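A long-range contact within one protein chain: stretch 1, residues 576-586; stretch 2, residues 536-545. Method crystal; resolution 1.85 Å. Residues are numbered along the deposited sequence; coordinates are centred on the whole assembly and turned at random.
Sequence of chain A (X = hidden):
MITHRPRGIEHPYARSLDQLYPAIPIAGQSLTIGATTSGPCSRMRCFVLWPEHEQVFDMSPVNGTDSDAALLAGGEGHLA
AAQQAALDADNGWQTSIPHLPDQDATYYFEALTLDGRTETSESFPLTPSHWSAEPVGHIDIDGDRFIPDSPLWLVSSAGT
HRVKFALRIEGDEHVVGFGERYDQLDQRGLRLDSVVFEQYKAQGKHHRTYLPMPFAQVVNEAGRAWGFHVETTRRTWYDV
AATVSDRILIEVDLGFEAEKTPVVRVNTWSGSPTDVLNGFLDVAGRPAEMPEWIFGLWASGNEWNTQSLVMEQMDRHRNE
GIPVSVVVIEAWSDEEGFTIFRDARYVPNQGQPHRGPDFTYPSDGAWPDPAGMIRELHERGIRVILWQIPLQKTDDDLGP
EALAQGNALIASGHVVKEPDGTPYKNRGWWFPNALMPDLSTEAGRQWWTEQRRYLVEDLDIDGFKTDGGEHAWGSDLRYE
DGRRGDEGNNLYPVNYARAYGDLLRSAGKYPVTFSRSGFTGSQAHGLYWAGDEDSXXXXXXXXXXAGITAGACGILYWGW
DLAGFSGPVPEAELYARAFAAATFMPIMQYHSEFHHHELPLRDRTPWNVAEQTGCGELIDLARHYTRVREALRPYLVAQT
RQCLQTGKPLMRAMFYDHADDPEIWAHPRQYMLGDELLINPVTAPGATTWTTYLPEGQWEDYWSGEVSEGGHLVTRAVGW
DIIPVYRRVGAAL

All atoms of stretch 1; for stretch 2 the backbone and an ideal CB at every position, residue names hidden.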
# COMPACT_ATOMS: atom_id res chain seq x y z
N ALA A 576 1.15 -1.61 -25.58
CA ALA A 576 1.38 -0.36 -26.31
C ALA A 576 0.78 0.85 -25.63
O ALA A 576 1.47 1.86 -25.48
CB ALA A 576 0.86 -0.46 -27.73
N ARG A 577 -0.49 0.77 -25.24
CA ARG A 577 -1.15 1.94 -24.64
C ARG A 577 -0.57 2.25 -23.25
O ARG A 577 -0.38 3.41 -22.90
CB ARG A 577 -2.66 1.74 -24.52
CG ARG A 577 -3.43 1.56 -25.82
CD ARG A 577 -3.15 2.67 -26.81
NE ARG A 577 -4.13 2.71 -27.89
CZ ARG A 577 -4.07 3.52 -28.94
NH1 ARG A 577 -3.07 4.39 -29.09
NH2 ARG A 577 -5.04 3.48 -29.85
N ALA A 578 -0.27 1.21 -22.50
CA ALA A 578 0.26 1.37 -21.15
C ALA A 578 1.69 1.88 -21.17
O ALA A 578 2.08 2.68 -20.30
CB ALA A 578 0.19 0.04 -20.41
N PHE A 579 2.49 1.42 -22.14
CA PHE A 579 3.88 1.88 -22.27
C PHE A 579 3.89 3.39 -22.61
O PHE A 579 4.66 4.15 -22.03
CB PHE A 579 4.64 1.04 -23.31
CG PHE A 579 6.15 1.10 -23.19
CD1 PHE A 579 6.86 2.19 -23.70
CD2 PHE A 579 6.86 0.05 -22.64
CE1 PHE A 579 8.24 2.23 -23.62
CE2 PHE A 579 8.25 0.08 -22.56
CZ PHE A 579 8.95 1.18 -23.04
N ALA A 580 3.00 3.80 -23.51
CA ALA A 580 2.86 5.23 -23.88
C ALA A 580 2.44 6.07 -22.66
O ALA A 580 3.01 7.13 -22.38
CB ALA A 580 1.87 5.39 -25.02
N ALA A 581 1.47 5.57 -21.90
CA ALA A 581 1.02 6.30 -20.73
C ALA A 581 2.11 6.43 -19.69
O ALA A 581 2.29 7.53 -19.12
CB ALA A 581 -0.20 5.63 -20.11
N ALA A 582 2.81 5.31 -19.43
CA ALA A 582 3.87 5.27 -18.44
C ALA A 582 4.99 6.25 -18.75
O ALA A 582 5.65 6.76 -17.83
CB ALA A 582 4.42 3.84 -18.30
N THR A 583 5.19 6.54 -20.04
CA THR A 583 6.17 7.52 -20.51
C THR A 583 5.91 8.92 -19.94
O THR A 583 6.85 9.72 -19.77
CB THR A 583 6.21 7.52 -22.06
OG1 THR A 583 6.59 6.22 -22.50
CG2 THR A 583 7.18 8.52 -22.64
N PHE A 584 4.65 9.24 -19.65
CA PHE A 584 4.25 10.54 -19.12
C PHE A 584 3.75 10.45 -17.66
O PHE A 584 2.80 11.14 -17.29
CB PHE A 584 3.16 11.15 -20.02
CG PHE A 584 3.67 11.49 -21.39
CD1 PHE A 584 3.66 10.54 -22.40
CD2 PHE A 584 4.21 12.73 -21.64
CE1 PHE A 584 4.17 10.85 -23.65
CE2 PHE A 584 4.71 13.05 -22.90
CZ PHE A 584 4.69 12.11 -23.90
N MET A 585 4.41 9.62 -16.86
CA MET A 585 4.20 9.51 -15.42
C MET A 585 5.50 9.64 -14.67
O MET A 585 6.57 9.56 -15.28
CB MET A 585 3.50 8.18 -15.09
CG MET A 585 2.07 8.13 -15.63
SD MET A 585 1.26 6.52 -15.50
CE MET A 585 -0.22 6.79 -16.46
N PRO A 586 5.44 9.86 -13.33
CA PRO A 586 6.69 10.21 -12.62
C PRO A 586 7.79 9.12 -12.68
O PRO A 586 8.91 9.44 -13.06
CB PRO A 586 6.22 10.48 -11.18
CG PRO A 586 4.77 10.86 -11.34
CD PRO A 586 4.26 10.01 -12.46
N UNK A 536 -4.72 -6.12 -17.29
CA UNK A 536 -6.05 -5.82 -17.81
C UNK A 536 -6.25 -4.33 -18.08
O UNK A 536 -5.58 -3.47 -17.46
CB UNK A 536 -7.11 -6.31 -16.83
N UNK A 537 -7.24 -4.02 -18.94
CA UNK A 537 -7.62 -2.63 -19.18
C UNK A 537 -8.18 -1.97 -17.91
O UNK A 537 -7.88 -0.83 -17.64
CB UNK A 537 -8.65 -2.56 -20.31
N UNK A 538 -8.97 -2.70 -17.13
CA UNK A 538 -9.51 -2.16 -15.88
C UNK A 538 -8.40 -1.80 -14.89
O UNK A 538 -8.46 -0.74 -14.25
CB UNK A 538 -10.47 -3.17 -15.24
N UNK A 539 -7.38 -2.64 -14.80
CA UNK A 539 -6.25 -2.35 -13.92
C UNK A 539 -5.43 -1.12 -14.37
O UNK A 539 -4.96 -0.34 -13.53
CB UNK A 539 -5.34 -3.58 -13.85
N UNK A 540 -5.28 -0.96 -15.68
CA UNK A 540 -4.67 0.23 -16.29
C UNK A 540 -5.43 1.49 -15.85
O UNK A 540 -4.83 2.43 -15.31
CB UNK A 540 -4.67 0.11 -17.82
N UNK A 541 -6.76 1.50 -16.05
CA UNK A 541 -7.56 2.65 -15.60
C UNK A 541 -7.43 2.91 -14.11
O UNK A 541 -7.29 4.07 -13.69
CB UNK A 541 -9.03 2.43 -15.95
N UNK A 542 -7.48 1.84 -13.31
CA UNK A 542 -7.34 1.97 -11.84
C UNK A 542 -6.00 2.54 -11.44
O UNK A 542 -5.91 3.36 -10.50
CB UNK A 542 -7.53 0.61 -11.16
N UNK A 543 -4.96 2.15 -12.18
CA UNK A 543 -3.61 2.62 -11.89
C UNK A 543 -3.46 4.12 -12.17
O UNK A 543 -2.80 4.80 -11.40
CB UNK A 543 -2.59 1.83 -12.71
N UNK A 544 -4.10 4.64 -13.22
CA UNK A 544 -4.08 6.10 -13.47
C UNK A 544 -4.71 6.85 -12.27
O UNK A 544 -4.16 7.84 -11.79
CB UNK A 544 -4.83 6.43 -14.76
N UNK A 545 -5.85 6.37 -11.81
CA UNK A 545 -6.52 6.89 -10.63
C UNK A 545 -5.62 6.86 -9.39
O UNK A 545 -5.51 7.86 -8.64
CB UNK A 545 -7.80 6.09 -10.37

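Two helices run side by side in nearly the same direction, their axes 11.3 Å apart at closest and 10° from parallel. Stretch 1 offers a mostly apolar surface, Ala-578 and Ala-581 flanked by the aliphatic part of Arg-577 and the thioether of Met-585, so the gap must be filled largely from stretch 2.

Position 536 has extended backbone angles (-134/159) just before a helix begins, and nothing of stretch 1 lies near its CB. Ser, Thr, Asp or Asn would suit, since each can accept from a free amide of the first turn. It is Thr-536, whose OG1 accepts from the backbone N of 539 at 3.0 Å, an N-cap.

At 537 the CB points sideways, and no atom of stretch 1 comes within 5.5 Å of it. A small residue would leave the neighbour untouched; a long or broad one could reach it. Trp-537 does so: the edge of its ring meets the aliphatic part of Arg-577, Trp-537 CH2 to Arg-577 CG at 3.7 Å, while the guanidinium is hydrogen-bonded elsewhere in the structure.

Positions 538 and 539 are out of reach, so any helix-compatible residue, polar or small, would do as far as stretch 1 goes. Glu-538 pairs along its own helix with 541, and Ala-539 is simply a good helix former.

Position 540 points at stretch 1, yet its CB is still far from any atom there. Its CA lies 7.0 Å from the CA of Ala-578, where the small alanine leaves room for a large apolar group; Leu, Met or an aromatic would suit. Phe-540, with chi1 t, extends its ring across the gap. Ala-578 CA sits over one face, 4.3 Å from the ring centroid, in a CH-pi contact. Ala-581 CB lies at the edge, 3.8 Å from Phe-540 CE1, and Arg-577 O is 3.7 Å from Phe-540 CZ. This residue has the largest area covered by stretch 1.

Positions 541 and 542 are again out of reach, and polar residues are acceptable. Arg-541 forms a salt bridge, NH1 to Glu-538 OE1 at 3.1 Å; Ser-542 makes no contact with stretch 1.

Position 543 points toward stretch 1, but none of its atoms lies within 5.5 Å of the ideal CB, so stretch 1 does not require a large side chain; small or polar residues are acceptable. Ser-543 stays short, and its OG donates to Ala-539 O at 2.7 Å, satisfying the hydroxyl within the helix.

At 544 the ideal CB is 4.9 Å from Met-585 CE, favouring Val, Ile, Leu or Met. Ile-544 places CG1 4.0 Å from Met-585 CE, an apolar contact.

Position 545 is out of reach, and many residues would serve; it is Thr-545.

Stretch 2, residues 536-545: TWEAFRSSIT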
# COMPACT_ATOMS: atom_id res chain seq x y z
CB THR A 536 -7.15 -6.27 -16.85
OG1 THR A 536 -7.11 -5.50 -15.65
CG2 THR A 536 -7.06 -7.77 -16.53
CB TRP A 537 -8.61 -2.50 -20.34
CG TRP A 537 -8.00 -2.93 -21.62
CD1 TRP A 537 -8.04 -4.17 -22.18
CD2 TRP A 537 -7.23 -2.11 -22.51
NE1 TRP A 537 -7.35 -4.18 -23.38
CE2 TRP A 537 -6.84 -2.93 -23.60
CE3 TRP A 537 -6.84 -0.76 -22.50
CZ2 TRP A 537 -6.08 -2.44 -24.67
CZ3 TRP A 537 -6.09 -0.28 -23.58
CH2 TRP A 537 -5.71 -1.12 -24.64
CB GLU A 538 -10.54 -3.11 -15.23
CG GLU A 538 -11.24 -2.53 -13.99
CD GLU A 538 -11.77 -1.10 -14.16
OE1 GLU A 538 -12.42 -0.78 -15.21
OE2 GLU A 538 -11.50 -0.26 -13.25
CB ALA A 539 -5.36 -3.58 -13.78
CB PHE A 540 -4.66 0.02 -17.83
CG PHE A 540 -4.10 1.15 -18.66
CD1 PHE A 540 -3.33 2.18 -18.14
CD2 PHE A 540 -4.34 1.15 -20.03
CE1 PHE A 540 -2.82 3.18 -18.95
CE2 PHE A 540 -3.82 2.14 -20.86
CZ PHE A 540 -3.08 3.17 -20.32
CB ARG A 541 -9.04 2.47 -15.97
CG ARG A 541 -9.25 2.48 -17.48
CD ARG A 541 -10.71 2.37 -17.91
NE ARG A 541 -11.28 1.05 -17.71
CZ ARG A 541 -11.43 0.08 -18.63
NH1 ARG A 541 -11.98 -1.07 -18.27
NH2 ARG A 541 -11.05 0.21 -19.90
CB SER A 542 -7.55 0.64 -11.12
OG SER A 542 -8.90 0.24 -11.29
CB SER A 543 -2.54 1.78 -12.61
OG SER A 543 -2.63 0.36 -12.30
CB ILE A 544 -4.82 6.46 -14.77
CG1 ILE A 544 -4.12 5.83 -15.98
CG2 ILE A 544 -4.92 7.99 -14.95
CD1 ILE A 544 -4.96 5.81 -17.24
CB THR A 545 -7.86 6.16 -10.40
OG1 THR A 545 -8.67 6.31 -11.59
CG2 THR A 545 -8.62 6.73 -9.22
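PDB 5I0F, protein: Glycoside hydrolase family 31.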